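Local structure of soluble epoxide hydrolase (Bacillus megaterium, 4INZ) at residues W121-R126 and P238-L244; P140-T144 and I267-V271; I53-Q57 and A285-P291; P247-I251 and V297-F301. The protein belongs to the soluble epoxide hydrolases, enzymes built on the alpha/beta hydrolase fold, here as a single chain with a mixed eight-stranded sheet flanked by helices. The protein carries 1 engineered substitution. One frame throughout, in Å; residues are numbered along the deposited sequence.

Three of the contacts join loops and helices around the sheet of one alpha/beta hydrolase chain; contact 4 packs a helix on one of its strands. Contacts 1 and 2 are neighbours, their centres about 10 Å apart, and share polar links: Tyr143 OH lies 2.6 Å from Glu241 O and Leu244 N 2.8 Å from Tyr270 O, both probable hydrogen bonds. Contact 4 adjoins both through strand 248-253, where Val248 CG2 meets Val271 CG1 at 3.5 Å. Contact 3 touches contact 4 through Gln57 and Met298, but its centre is about 26 Å from that of contact 1, across the middle of the chain. A 1,2-ethanediol, probably from the crystallisation liquor, lies about 6 Å from the Tyr270 side chain.

Contact 1 of 4, residues W121-R126 and P238-L244; sequences WTFAYR and PLEEEVL
Arg126 reaches from the last turn of helix 115-126 to the carbonyl of Pro238. Its NH2 donates to Pro238 O at 2.8 Å, nearly straight at 166°, arriving on a lone pair in the carbonyl plane, while NE adds a weak second bond to the same oxygen. The chain extended from CG to NE suits arginine to this span, and NH1 is left to form a salt bridge with Asp90. Glu240 OE2 stays 4.8 Å from Arg126 NE; its other oxygen, OE1, instead accepts from Glu241 N at 2.9 Å, met from above the carboxylate plane. Tyr125 is clamped between two leucines: Leu239 CD1 sits over one ring face, 4.0 Å from the centroid, and Leu244 CB over the opposite face at 3.9 Å. The ring is flat enough for this slot and carries a hydroxyl to its far end, where OH is hydrogen-bonded to His141 NE2; Glu242 O lies 3.2 Å from Tyr125 OH, a pairing that is not settled. Leu244, its CG anti to the backbone N (chi1 175°), sends CD2 to the edge of the Trp121 indole and CD1 to Ala124 O, 3.5 Å away. Thus the loop before strand 248-253 packs along one side of the C-terminal end of a flanking helix of the alpha/beta hydrolase fold.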
loop_
_atom_site.group_PDB
_atom_site.type_symbol
_atom_site.label_atom_id
_atom_site.label_comp_id
_atom_site.label_asym_id
_atom_site.label_seq_id
_atom_site.Cartn_x
_atom_site.Cartn_y
_atom_site.Cartn_z
ATOM N N TRP A 121 4.158 -3.463 6.385
ATOM C CA TRP A 121 4.693 -4.693 6.963
ATOM C C TRP A 121 6.019 -4.372 7.636
ATOM O O TRP A 121 6.269 -4.766 8.781
ATOM C CB TRP A 121 4.935 -5.760 5.888
ATOM C CG TRP A 121 3.725 -6.598 5.465
ATOM C CD1 TRP A 121 3.089 -6.560 4.256
ATOM C CD2 TRP A 121 3.065 -7.621 6.230
ATOM N NE1 TRP A 121 2.059 -7.474 4.229
ATOM C CE2 TRP A 121 2.024 -8.140 5.429
ATOM C CE3 TRP A 121 3.243 -8.139 7.518
ATOM C CZ2 TRP A 121 1.172 -9.153 5.869
ATOM C CZ3 TRP A 121 2.394 -9.145 7.957
ATOM C CH2 TRP A 121 1.375 -9.645 7.133
ATOM N N THR A 122 6.873 -3.652 6.914
ATOM C CA THR A 122 8.188 -3.289 7.432
ATOM C C THR A 122 8.056 -2.473 8.721
ATOM O O THR A 122 8.763 -2.719 9.702
ATOM C CB THR A 122 9.008 -2.517 6.382
ATOM O OG1 THR A 122 9.149 -3.323 5.205
ATOM C CG2 THR A 122 10.389 -2.169 6.920
ATOM N N PHE A 123 7.134 -1.516 8.719
ATOM C CA PHE A 123 6.886 -0.698 9.898
ATOM C C PHE A 123 6.399 -1.538 11.080
ATOM O O PHE A 123 6.837 -1.336 12.215
ATOM C CB PHE A 123 5.866 0.405 9.592
ATOM C CG PHE A 123 5.529 1.249 10.783
ATOM C CD1 PHE A 123 6.370 2.287 11.171
ATOM C CD2 PHE A 123 4.399 0.985 11.541
ATOM C CE1 PHE A 123 6.074 3.059 12.282
ATOM C CE2 PHE A 123 4.093 1.757 12.647
ATOM C CZ PHE A 123 4.936 2.795 13.023
ATOM N N ALA A 124 5.479 -2.465 10.821
ATOM C CA ALA A 124 4.945 -3.320 11.883
ATOM C C ALA A 124 6.034 -4.200 12.492
ATOM O O ALA A 124 6.058 -4.427 13.703
ATOM C CB ALA A 124 3.791 -4.181 11.357
ATOM N N TYR A 125 6.934 -4.698 11.650
ATOM C CA TYR A 125 8.033 -5.531 12.126
ATOM C C TYR A 125 9.008 -4.732 12.990
ATOM O O TYR A 125 9.495 -5.220 14.011
ATOM C CB TYR A 125 8.778 -6.169 10.948
ATOM C CG TYR A 125 8.281 -7.546 10.558
ATOM C CD1 TYR A 125 8.837 -8.696 11.122
ATOM C CD2 TYR A 125 7.265 -7.702 9.620
ATOM C CE1 TYR A 125 8.390 -9.959 10.765
ATOM C CE2 TYR A 125 6.811 -8.960 9.259
ATOM C CZ TYR A 125 7.377 -10.086 9.834
ATOM O OH TYR A 125 6.926 -11.338 9.474
ATOM N N ARG A 126 9.296 -3.503 12.575
ATOM C CA ARG A 126 10.278 -2.683 13.274
ATOM C C ARG A 126 9.677 -1.971 14.482
ATOM O O ARG A 126 10.353 -1.765 15.491
ATOM C CB ARG A 126 10.907 -1.664 12.323
ATOM C CG ARG A 126 11.680 -2.277 11.168
ATOM C CD ARG A 126 12.359 -1.204 10.328
ATOM N NE ARG A 126 13.126 -1.776 9.223
ATOM C CZ ARG A 126 13.697 -1.059 8.257
ATOM N NH1 ARG A 126 13.587 0.266 8.254
ATOM N NH2 ARG A 126 14.374 -1.669 7.289
ATOM N N PRO A 238 15.427 -4.696 4.906
ATOM C CA PRO A 238 16.153 -5.287 6.038
ATOM C C PRO A 238 15.321 -5.376 7.312
ATOM O O PRO A 238 14.696 -4.395 7.717
ATOM C CB PRO A 238 17.332 -4.327 6.235
ATOM C CG PRO A 238 17.563 -3.754 4.885
ATOM C CD PRO A 238 16.174 -3.585 4.298
ATOM N N LEU A 239 15.323 -6.554 7.931
ATOM C CA LEU A 239 14.606 -6.775 9.178
ATOM C C LEU A 239 15.431 -7.613 10.144
ATOM O O LEU A 239 16.140 -8.535 9.742
ATOM C CB LEU A 239 13.268 -7.472 8.919
ATOM C CG LEU A 239 12.186 -6.618 8.256
ATOM C CD1 LEU A 239 10.916 -7.425 8.008
ATOM C CD2 LEU A 239 11.878 -5.404 9.116
ATOM N N GLU A 240 15.315 -7.280 11.423
ATOM C CA GLU A 240 15.956 -8.014 12.505
ATOM C C GLU A 240 15.184 -9.296 12.822
ATOM O O GLU A 240 15.774 -10.354 13.027
ATOM C CB GLU A 240 15.999 -7.126 13.752
ATOM C CG GLU A 240 14.603 -6.664 14.245
ATOM C CD GLU A 240 13.749 -5.993 13.161
ATOM O OE1 GLU A 240 12.672 -6.544 12.809
ATOM O OE2 GLU A 240 14.144 -4.911 12.666
ATOM N N GLU A 241 13.859 -9.192 12.857
ATOM C CA GLU A 241 13.007 -10.305 13.260
ATOM C C GLU A 241 12.295 -10.961 12.085
ATOM O O GLU A 241 11.928 -10.289 11.121
ATOM C CB GLU A 241 11.972 -9.832 14.281
ATOM C CG GLU A 241 12.391 -10.060 15.717
ATOM C CD GLU A 241 12.584 -11.531 16.021
ATOM O OE1 GLU A 241 11.573 -12.267 16.064
ATOM O OE2 GLU A 241 13.746 -11.952 16.203
ATOM N N GLU A 242 12.094 -12.274 12.180
ATOM C CA GLU A 242 11.364 -13.020 11.159
ATOM C C GLU A 242 9.895 -13.180 11.525
ATOM O O GLU A 242 9.048 -13.369 10.651
ATOM C CB GLU A 242 11.982 -14.405 10.949
ATOM C CG GLU A 242 13.323 -14.397 10.227
ATOM C CD GLU A 242 13.711 -15.769 9.696
ATOM O OE1 GLU A 242 13.175 -16.784 10.200
ATOM O OE2 GLU A 242 14.545 -15.834 8.767
ATOM N N VAL A 243 9.595 -13.097 12.816
ATOM C CA VAL A 243 8.237 -13.330 13.299
ATOM C C VAL A 243 7.563 -12.052 13.798
ATOM O O VAL A 243 8.155 -11.280 14.549
ATOM C CB VAL A 243 8.221 -14.401 14.410
ATOM C CG1 VAL A 243 6.809 -14.619 14.933
ATOM C CG2 VAL A 243 8.797 -15.698 13.884
ATOM N N LEU A 244 6.326 -11.833 13.360
ATOM C CA LEU A 244 5.520 -10.705 13.811
ATOM C C LEU A 244 4.361 -11.244 14.647
ATOM O O LEU A 244 3.550 -12.027 14.150
ATOM C CB LEU A 244 4.979 -9.926 12.607
ATOM C CG LEU A 244 4.006 -8.783 12.908
ATOM C CD1 LEU A 244 4.706 -7.679 13.700
ATOM C CD2 LEU A 244 3.401 -8.233 11.622
#

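Contact 2 of 4, residues P140-T144 and I267-V271; sequences PHPYT and IEEYV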
loop_
_atom_site.group_PDB
_atom_site.type_symbol
_atom_site.label_atom_id
_atom_site.label_comp_id
_atom_site.label_asym_id
_atom_site.label_seq_id
_atom_site.Cartn_x
_atom_site.Cartn_y
_atom_site.Cartn_z
ATOM N N PRO A 140 3.356 -7.109 -0.932
ATOM C CA PRO A 140 4.384 -8.073 -0.524
ATOM C C PRO A 140 4.584 -8.197 0.990
ATOM O O PRO A 140 4.834 -7.199 1.671
ATOM C CB PRO A 140 5.647 -7.514 -1.179
ATOM C CG PRO A 140 5.422 -6.011 -1.151
ATOM C CD PRO A 140 3.928 -5.824 -1.371
ATOM N N HIS A 141 4.476 -9.421 1.506
ATOM C CA HIS A 141 4.976 -9.714 2.843
ATOM C C HIS A 141 6.497 -9.759 2.739
ATOM O O HIS A 141 7.031 -10.330 1.795
ATOM C CB HIS A 141 4.446 -11.062 3.349
ATOM C CG HIS A 141 4.998 -11.458 4.684
ATOM N ND1 HIS A 141 6.097 -12.279 4.824
ATOM C CD2 HIS A 141 4.610 -11.131 5.939
ATOM C CE1 HIS A 141 6.358 -12.446 6.109
ATOM N NE2 HIS A 141 5.473 -11.756 6.807
ATOM N N PRO A 142 7.205 -9.139 3.695
ATOM C CA PRO A 142 8.664 -9.013 3.568
ATOM C C PRO A 142 9.389 -10.320 3.248
ATOM O O PRO A 142 10.351 -10.307 2.478
ATOM C CB PRO A 142 9.079 -8.489 4.942
ATOM C CG PRO A 142 7.902 -7.668 5.371
ATOM C CD PRO A 142 6.694 -8.438 4.883
ATOM N N TYR A 143 8.941 -11.431 3.819
ATOM C CA TYR A 143 9.683 -12.683 3.670
ATOM C C TYR A 143 9.153 -13.573 2.553
ATOM O O TYR A 143 9.929 -14.068 1.734
ATOM C CB TYR A 143 9.748 -13.451 4.994
ATOM C CG TYR A 143 10.633 -12.791 6.029
ATOM C CD1 TYR A 143 10.113 -11.862 6.923
ATOM C CD2 TYR A 143 11.994 -13.082 6.098
ATOM C CE1 TYR A 143 10.917 -11.247 7.864
ATOM C CE2 TYR A 143 12.807 -12.476 7.037
ATOM C CZ TYR A 143 12.265 -11.559 7.917
ATOM O OH TYR A 143 13.071 -10.954 8.856
ATOM N N THR A 144 7.840 -13.785 2.511
ATOM C CA THR A 144 7.292 -14.650 1.477
ATOM C C THR A 144 7.494 -14.068 0.082
ATOM O O THR A 144 7.634 -14.813 -0.884
ATOM C CB THR A 144 5.799 -15.006 1.707
ATOM O OG1 THR A 144 4.987 -13.827 1.604
ATOM C CG2 THR A 144 5.602 -15.666 3.075
ATOM N N ILE A 267 2.509 -18.272 5.290
ATOM C CA ILE A 267 2.693 -16.957 5.889
ATOM C C ILE A 267 2.572 -17.036 7.416
ATOM O O ILE A 267 3.187 -16.247 8.133
ATOM C CB ILE A 267 1.724 -15.909 5.278
ATOM C CG1 ILE A 267 2.131 -14.491 5.683
ATOM C CG2 ILE A 267 0.279 -16.212 5.651
ATOM C CD1 ILE A 267 1.502 -13.433 4.813
ATOM N N GLU A 268 1.818 -18.017 7.910
ATOM C CA GLU A 268 1.628 -18.171 9.350
ATOM C C GLU A 268 2.919 -18.517 10.098
ATOM O O GLU A 268 2.989 -18.358 11.315
ATOM C CB GLU A 268 0.544 -19.211 9.668
ATOM C CG GLU A 268 0.915 -20.646 9.340
ATOM C CD GLU A 268 0.562 -21.040 7.916
ATOM O OE1 GLU A 268 0.240 -20.146 7.104
ATOM O OE2 GLU A 268 0.601 -22.252 7.611
ATOM N N GLU A 269 3.927 -19.001 9.380
ATOM C CA GLU A 269 5.230 -19.249 9.989
ATOM C C GLU A 269 5.872 -17.926 10.408
ATOM O O GLU A 269 6.617 -17.867 11.391
ATOM C CB GLU A 269 6.160 -19.989 9.022
ATOM C CG GLU A 269 7.547 -20.270 9.608
ATOM C CD GLU A 269 8.642 -20.406 8.552
ATOM O OE1 GLU A 269 9.776 -19.937 8.809
ATOM O OE2 GLU A 269 8.379 -20.985 7.474
ATOM N N TYR A 270 5.582 -16.870 9.650
ATOM C CA TYR A 270 6.148 -15.549 9.912
ATOM C C TYR A 270 5.215 -14.694 10.743
ATOM O O TYR A 270 5.650 -13.748 11.398
ATOM C CB TYR A 270 6.442 -14.822 8.601
ATOM C CG TYR A 270 7.464 -15.523 7.751
ATOM C CD1 TYR A 270 8.823 -15.394 8.017
ATOM C CD2 TYR A 270 7.074 -16.320 6.683
ATOM C CE1 TYR A 270 9.763 -16.044 7.244
ATOM C CE2 TYR A 270 8.008 -16.971 5.904
ATOM C CZ TYR A 270 9.350 -16.829 6.187
ATOM O OH TYR A 270 10.281 -17.478 5.411
ATOM N N VAL A 271 3.930 -15.028 10.690
ATOM C CA VAL A 271 2.882 -14.256 11.346
ATOM C C VAL A 271 1.891 -15.216 11.996
ATOM O O VAL A 271 0.856 -15.523 11.417
ATOM C CB VAL A 271 2.115 -13.384 10.318
ATOM C CG1 VAL A 271 1.208 -12.398 11.027
ATOM C CG2 VAL A 271 3.091 -12.661 9.387
#
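Tyr143 and Tyr270 lie with their rings almost parallel, the planes at 9°, yet slid so far apart, with centroids separated by 5.0 Å, that they barely overlap. What covers one face of Tyr270 is instead the CB of Tyr143, which stands 3.6 Å from the ring centroid in a CH-pi contact. The His141 ring is turned obliquely to Tyr270, at 48°, and brings CE1 to 3.4 Å from Tyr270 CB. His141, Tyr143 and Tyr270 thus form an aromatic cluster, which joins the start of helix 142-151 to the loop between strands 248-253 and 274-279 of the alpha/beta hydrolase sheet. Histidine suits the N-cap position because its ring, swung away from its own amide nitrogen, can present ND1 to Thr144 N, which donates in the ring plane at 3.3 Å and 173°. With NE2 engaged by Tyr125, both ring nitrogens have partners. The aliphatic residues fill in around the rings: Ile267 lays CG1 over one His141 face, Val271 CG2 comes obliquely to within 3.6 Å of His141 NE2, and Thr144 CG2 lies 3.9 Å from Tyr270 CE2, while the threonine hydroxyl is bonded to Asn263 O.

Contact 3 of 4, residues I53-Q57 and A285-P291; sequences IWRHQ and APQHEKP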
loop_
_atom_site.group_PDB
_atom_site.type_symbol
_atom_site.label_atom_id
_atom_site.label_comp_id
_atom_site.label_asym_id
_atom_site.label_seq_id
_atom_site.Cartn_x
_atom_site.Cartn_y
_atom_site.Cartn_z
ATOM N N ILE A 53 -8.461 5.797 -2.548
ATOM C CA ILE A 53 -8.773 4.382 -2.771
ATOM C C ILE A 53 -9.497 3.782 -1.560
ATOM O O ILE A 53 -10.210 2.780 -1.678
ATOM C CB ILE A 53 -7.530 3.538 -3.145
ATOM C CG1 ILE A 53 -7.962 2.170 -3.688
ATOM C CG2 ILE A 53 -6.581 3.375 -1.940
ATOM C CD1 ILE A 53 -6.846 1.431 -4.382
ATOM N N TRP A 54 -9.339 4.425 -0.406
ATOM C CA TRP A 54 -9.892 3.915 0.845
ATOM C C TRP A 54 -11.269 4.477 1.184
ATOM O O TRP A 54 -11.800 4.228 2.273
ATOM C CB TRP A 54 -8.937 4.223 1.997
ATOM C CG TRP A 54 -7.596 3.604 1.841
ATOM C CD1 TRP A 54 -6.411 4.249 1.590
ATOM C CD2 TRP A 54 -7.289 2.212 1.928
ATOM N NE1 TRP A 54 -5.383 3.334 1.525
ATOM C CE2 TRP A 54 -5.895 2.080 1.731
ATOM C CE3 TRP A 54 -8.055 1.065 2.166
ATOM C CZ2 TRP A 54 -5.252 0.839 1.756
ATOM C CZ3 TRP A 54 -7.411 -0.170 2.198
ATOM C CH2 TRP A 54 -6.022 -0.270 1.994
ATOM N N ARG A 55 -11.848 5.228 0.252
ATOM C CA ARG A 55 -13.093 5.954 0.513
ATOM C C ARG A 55 -14.199 5.121 1.181
ATOM O O ARG A 55 -14.916 5.620 2.057
ATOM C CB ARG A 55 -13.614 6.581 -0.786
ATOM C CG ARG A 55 -13.920 5.568 -1.890
ATOM C CD ARG A 55 -13.922 6.246 -3.261
ATOM N NE ARG A 55 -14.236 5.314 -4.338
ATOM C CZ ARG A 55 -13.350 4.487 -4.882
ATOM N NH1 ARG A 55 -12.092 4.478 -4.446
ATOM N NH2 ARG A 55 -13.724 3.664 -5.859
ATOM N N HIS A 56 -14.359 3.866 0.762
ATOM C CA HIS A 56 -15.443 3.044 1.297
ATOM C C HIS A 56 -15.184 2.598 2.732
ATOM O O HIS A 56 -16.125 2.395 3.508
ATOM C CB HIS A 56 -15.697 1.829 0.409
ATOM C CG HIS A 56 -16.109 2.180 -0.987
ATOM N ND1 HIS A 56 -17.306 2.800 -1.276
ATOM C CD2 HIS A 56 -15.483 1.993 -2.173
ATOM C CE1 HIS A 56 -17.398 2.984 -2.583
ATOM N NE2 HIS A 56 -16.310 2.494 -3.152
ATOM N N GLN A 57 -13.912 2.433 3.079
ATOM C CA GLN A 57 -13.555 2.089 4.454
ATOM C C GLN A 57 -13.591 3.323 5.346
ATOM O O GLN A 57 -13.963 3.239 6.510
ATOM C CB GLN A 57 -12.178 1.412 4.521
ATOM C CG GLN A 57 -12.164 -0.012 3.959
ATOM C CD GLN A 57 -12.326 -0.027 2.455
ATOM O OE1 GLN A 57 -11.636 0.707 1.734
ATOM N NE2 GLN A 57 -13.237 -0.862 1.966
ATOM N N ALA A 285 -7.103 -4.758 -6.021
ATOM C CA ALA A 285 -7.540 -3.782 -5.015
ATOM C C ALA A 285 -8.938 -4.072 -4.467
ATOM O O ALA A 285 -9.900 -3.343 -4.744
ATOM C CB ALA A 285 -7.476 -2.377 -5.585
ATOM N N PRO A 286 -9.051 -5.135 -3.663
ATOM C CA PRO A 286 -10.347 -5.554 -3.120
ATOM C C PRO A 286 -11.064 -4.425 -2.391
ATOM O O PRO A 286 -12.287 -4.381 -2.405
ATOM C CB PRO A 286 -9.969 -6.640 -2.111
ATOM C CG PRO A 286 -8.662 -7.184 -2.606
ATOM C CD PRO A 286 -7.945 -5.986 -3.193
ATOM N N GLN A 287 -10.318 -3.531 -1.756
ATOM C CA GLN A 287 -10.949 -2.551 -0.888
ATOM C C GLN A 287 -11.978 -1.679 -1.612
ATOM O O GLN A 287 -12.979 -1.290 -1.007
ATOM C CB GLN A 287 -9.913 -1.713 -0.116
ATOM C CG GLN A 287 -9.078 -0.747 -0.950
ATOM C CD GLN A 287 -7.808 -1.375 -1.491
ATOM O OE1 GLN A 287 -7.809 -2.532 -1.915
ATOM N NE2 GLN A 287 -6.708 -0.614 -1.469
ATOM N N HIS A 288 -11.746 -1.363 -2.889
ATOM C CA HIS A 288 -12.771 -0.632 -3.645
ATOM C C HIS A 288 -13.444 -1.421 -4.767
ATOM O O HIS A 288 -14.436 -0.960 -5.325
ATOM C CB HIS A 288 -12.340 0.789 -4.087
ATOM C CG HIS A 288 -11.302 0.831 -5.166
ATOM N ND1 HIS A 288 -10.975 2.001 -5.824
ATOM C CD2 HIS A 288 -10.498 -0.127 -5.684
ATOM C CE1 HIS A 288 -10.021 1.760 -6.703
ATOM N NE2 HIS A 288 -9.712 0.475 -6.639
ATOM N N GLU A 289 -12.940 -2.620 -5.060
ATOM C CA GLU A 289 -13.629 -3.524 -5.984
ATOM C C GLU A 289 -14.842 -4.195 -5.343
ATOM O O GLU A 289 -15.900 -4.325 -5.977
ATOM C CB GLU A 289 -12.680 -4.609 -6.494
ATOM C CG GLU A 289 -11.567 -4.099 -7.373
ATOM C CD GLU A 289 -10.655 -5.212 -7.859
ATOM O OE1 GLU A 289 -11.182 -6.281 -8.261
ATOM O OE2 GLU A 289 -9.415 -5.011 -7.841
ATOM N N LYS A 290 -14.678 -4.629 -4.092
ATOM C CA LYS A 290 -15.715 -5.354 -3.357
ATOM C C LYS A 290 -15.806 -4.807 -1.933
ATOM O O LYS A 290 -15.517 -5.512 -0.962
ATOM C CB LYS A 290 -15.378 -6.849 -3.302
ATOM C CG LYS A 290 -15.307 -7.527 -4.665
ATOM C CD LYS A 290 -16.659 -7.543 -5.363
ATOM C CE LYS A 290 -16.604 -8.366 -6.656
ATOM N NZ LYS A 290 -17.952 -8.626 -7.270
ATOM N N PRO A 291 -16.206 -3.543 -1.799
ATOM C CA PRO A 291 -16.102 -2.892 -0.487
ATOM C C PRO A 291 -16.974 -3.534 0.593
ATOM O O PRO A 291 -16.564 -3.576 1.755
ATOM C CB PRO A 291 -16.558 -1.454 -0.772
ATOM C CG PRO A 291 -17.390 -1.560 -2.015
ATOM C CD PRO A 291 -16.722 -2.629 -2.832
HETATM O O HOH W 1 -15.991 1.196 -5.605
#
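Ile53 lies squarely over the His288 imidazole, its CG1 3.6 Å from the ring centroid and only 8° off the normal. The branching of isoleucine serves two rings here: one arm, CG1-CD1, lies over His288 and runs on to Ala285 CB and to Gln287 NE2, the latter 3.6 Å from Ile53 CD1, while the other branch, CG2, lies over the Trp54 ring. Gln287 occupies the middle of this tightly packed part. Its chain, bent at chi2, folds along one face of the Trp54 indole, so that CG touches CZ3 and NE2 stands over the rim, 3.5 Å from CH2; amide and ring planes are only 26° apart. The broad indole suits this place because it can take both the methylenes and the amide, and it also meets Phe43 and Phe137. The backbone oxygen of Gln287 accepts from Gln57 NE2 at 3.0 Å, and that same nitrogen is also bonded to Asn295 OD1. In the alpha/beta hydrolase fold this joins the start of helix 55-61, which follows strand 40-44, to the short helix 286-289 just ahead of helix 291-303.

Toward the partly exposed side the contact becomes more polar and is helped by water. Arg55 grips His288 end-on, NH1 and NH2 both donating to ND1, with NH1 the nearer at 3.0 Å; the guanidinium stands steeply to the ring, at 80°. Beyond it Pro291 CG sits over one face of the His56 ring, 4.1 Å from its centroid. A water bridges the two segments, 2.8 Å from His56 NE2 and donating to His288 O.

Contact 4 of 4, residues P247-I251 and V297-F301; sequences PVQII and VMWNF
Gln249, on a strand of the alpha/beta hydrolase sheet, packs against Phe301 of helix 291-303; the axes of segments 248-251 and 297-301 run nearly antiparallel, at 167°, and come within 9.6 Å. Gln249 CB sits over the centre of the Phe301 ring, 3.5 Å from the centroid, in a CH-pi contact. CG, placed opposite the strand's own amide nitrogen (chi1 172°), continues past Phe301 CB, and the bend at chi2 then lifts the amide to stand steeply to the ring. CD reaches Val297 CG1. At the tip the two polar atoms part: OE1 lies 3.4 Å from Phe301 CB and accepts from a water, whereas NE2 rests 3.7 Å from Val297 CG1 and donates to Ile250 O. Glutamine suits this buried place because its methylenes cover the ring while its amide can both give and accept. Phenylalanine offers a flat apolar face in return, with its far edge at Pro247 O. Further along the strand Ile251 and Val297 meet tip to tip, and Ile251 CD1 crosses to Met298 CG at 3.6 Å, the long flexible methionine extending on to Phe61. The water held by Gln249 OE1 at 2.8 Å also accepts from Asn300 ND2, at 2.9 Å.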
loop_
_atom_site.group_PDB
_atom_site.type_symbol
_atom_site.label_atom_id
_atom_site.label_comp_id
_atom_site.label_asym_id
_atom_site.label_seq_id
_atom_site.Cartn_x
_atom_site.Cartn_y
_atom_site.Cartn_z
ATOM N N PRO A 247 -1.870 -9.332 16.008
ATOM C CA PRO A 247 -2.942 -9.916 15.199
ATOM C C PRO A 247 -2.962 -9.296 13.807
ATOM O O PRO A 247 -2.905 -8.070 13.678
ATOM C CB PRO A 247 -4.215 -9.529 15.963
ATOM C CG PRO A 247 -3.749 -9.176 17.349
ATOM C CD PRO A 247 -2.398 -8.564 17.146
ATOM N N VAL A 248 -3.051 -10.140 12.785
ATOM C CA VAL A 248 -3.024 -9.688 11.399
ATOM C C VAL A 248 -4.162 -10.313 10.600
ATOM O O VAL A 248 -4.480 -11.495 10.766
ATOM C CB VAL A 248 -1.692 -10.043 10.708
ATOM C CG1 VAL A 248 -1.710 -9.594 9.252
ATOM C CG2 VAL A 248 -0.523 -9.400 11.443
ATOM N N GLN A 249 -4.772 -9.502 9.739
ATOM C CA GLN A 249 -5.774 -9.973 8.795
ATOM C C GLN A 249 -5.301 -9.668 7.383
ATOM O O GLN A 249 -4.960 -8.523 7.084
ATOM C CB GLN A 249 -7.109 -9.258 9.013
ATOM C CG GLN A 249 -8.142 -9.580 7.926
ATOM C CD GLN A 249 -8.802 -10.933 8.132
ATOM O OE1 GLN A 249 -9.276 -11.243 9.227
ATOM N NE2 GLN A 249 -8.834 -11.744 7.082
ATOM N N ILE A 250 -5.290 -10.689 6.523
ATOM C CA ILE A 250 -5.031 -10.505 5.103
ATOM C C ILE A 250 -6.358 -10.534 4.356
ATOM O O ILE A 250 -7.203 -11.391 4.625
ATOM C CB ILE A 250 -4.181 -11.641 4.515
ATOM C CG1 ILE A 250 -2.885 -11.837 5.303
ATOM C CG2 ILE A 250 -3.935 -11.408 3.029
ATOM C CD1 ILE A 250 -2.139 -10.588 5.572
ATOM N N ILE A 251 -6.541 -9.595 3.428
ATOM C CA ILE A 251 -7.717 -9.573 2.553
ATOM C C ILE A 251 -7.206 -9.482 1.124
ATOM O O ILE A 251 -6.645 -8.465 0.725
ATOM C CB ILE A 251 -8.642 -8.387 2.876
ATOM C CG1 ILE A 251 -9.038 -8.439 4.359
ATOM C CG2 ILE A 251 -9.879 -8.415 1.979
ATOM C CD1 ILE A 251 -9.896 -7.270 4.833
ATOM N N VAL A 297 -15.437 -8.353 6.501
ATOM C CA VAL A 297 -14.286 -9.120 6.975
ATOM C C VAL A 297 -13.457 -8.287 7.957
ATOM O O VAL A 297 -12.992 -8.796 8.985
ATOM C CB VAL A 297 -13.402 -9.612 5.804
ATOM C CG1 VAL A 297 -12.106 -10.240 6.332
ATOM C CG2 VAL A 297 -14.178 -10.626 4.952
ATOM N N MET A 298 -13.290 -7.003 7.651
ATOM C CA MET A 298 -12.571 -6.117 8.560
ATOM C C MET A 298 -13.265 -6.068 9.913
ATOM O O MET A 298 -12.615 -6.212 10.943
ATOM C CB MET A 298 -12.413 -4.713 7.967
ATOM C CG MET A 298 -11.486 -4.681 6.761
ATOM S SD MET A 298 -11.413 -3.057 5.965
ATOM C CE MET A 298 -10.731 -2.052 7.290
ATOM N N TRP A 299 -14.584 -5.882 9.913
ATOM C CA TRP A 299 -15.340 -5.889 11.167
ATOM C C TRP A 299 -15.149 -7.205 11.908
ATOM O O TRP A 299 -14.931 -7.231 13.125
ATOM C CB TRP A 299 -16.834 -5.674 10.916
ATOM C CG TRP A 299 -17.226 -4.233 10.810
ATOM C CD1 TRP A 299 -17.859 -3.626 9.760
ATOM C CD2 TRP A 299 -17.010 -3.216 11.791
ATOM N NE1 TRP A 299 -18.053 -2.294 10.031
ATOM C CE2 TRP A 299 -17.539 -2.014 11.270
ATOM C CE3 TRP A 299 -16.415 -3.199 13.056
ATOM C CZ2 TRP A 299 -17.494 -0.808 11.977
ATOM C CZ3 TRP A 299 -16.376 -1.995 13.760
ATOM C CH2 TRP A 299 -16.912 -0.821 13.216
ATOM N N ASN A 300 -15.244 -8.302 11.171
ATOM C CA ASN A 300 -15.109 -9.614 11.786
ATOM C C ASN A 300 -13.777 -9.731 12.530
ATOM O O ASN A 300 -13.716 -10.188 13.677
ATOM C CB ASN A 300 -15.235 -10.709 10.733
ATOM C CG ASN A 300 -15.305 -12.085 11.343
ATOM O OD1 ASN A 300 -16.328 -12.472 11.923
ATOM N ND2 ASN A 300 -14.216 -12.839 11.219
ATOM N N PHE A 301 -12.717 -9.301 11.862
ATOM C CA PHE A 301 -11.375 -9.291 12.429
ATOM C C PHE A 301 -11.257 -8.371 13.645
ATOM O O PHE A 301 -10.736 -8.768 14.696
ATOM C CB PHE A 301 -10.381 -8.854 11.345
ATOM C CG PHE A 301 -8.998 -8.598 11.858
ATOM C CD1 PHE A 301 -8.234 -9.631 12.387
ATOM C CD2 PHE A 301 -8.449 -7.330 11.791
ATOM C CE1 PHE A 301 -6.952 -9.394 12.848
ATOM C CE2 PHE A 301 -7.159 -7.084 12.257
ATOM C CZ PHE A 301 -6.415 -8.116 12.780
HETATM O O HOH W 2 -11.571 -12.624 10.041
#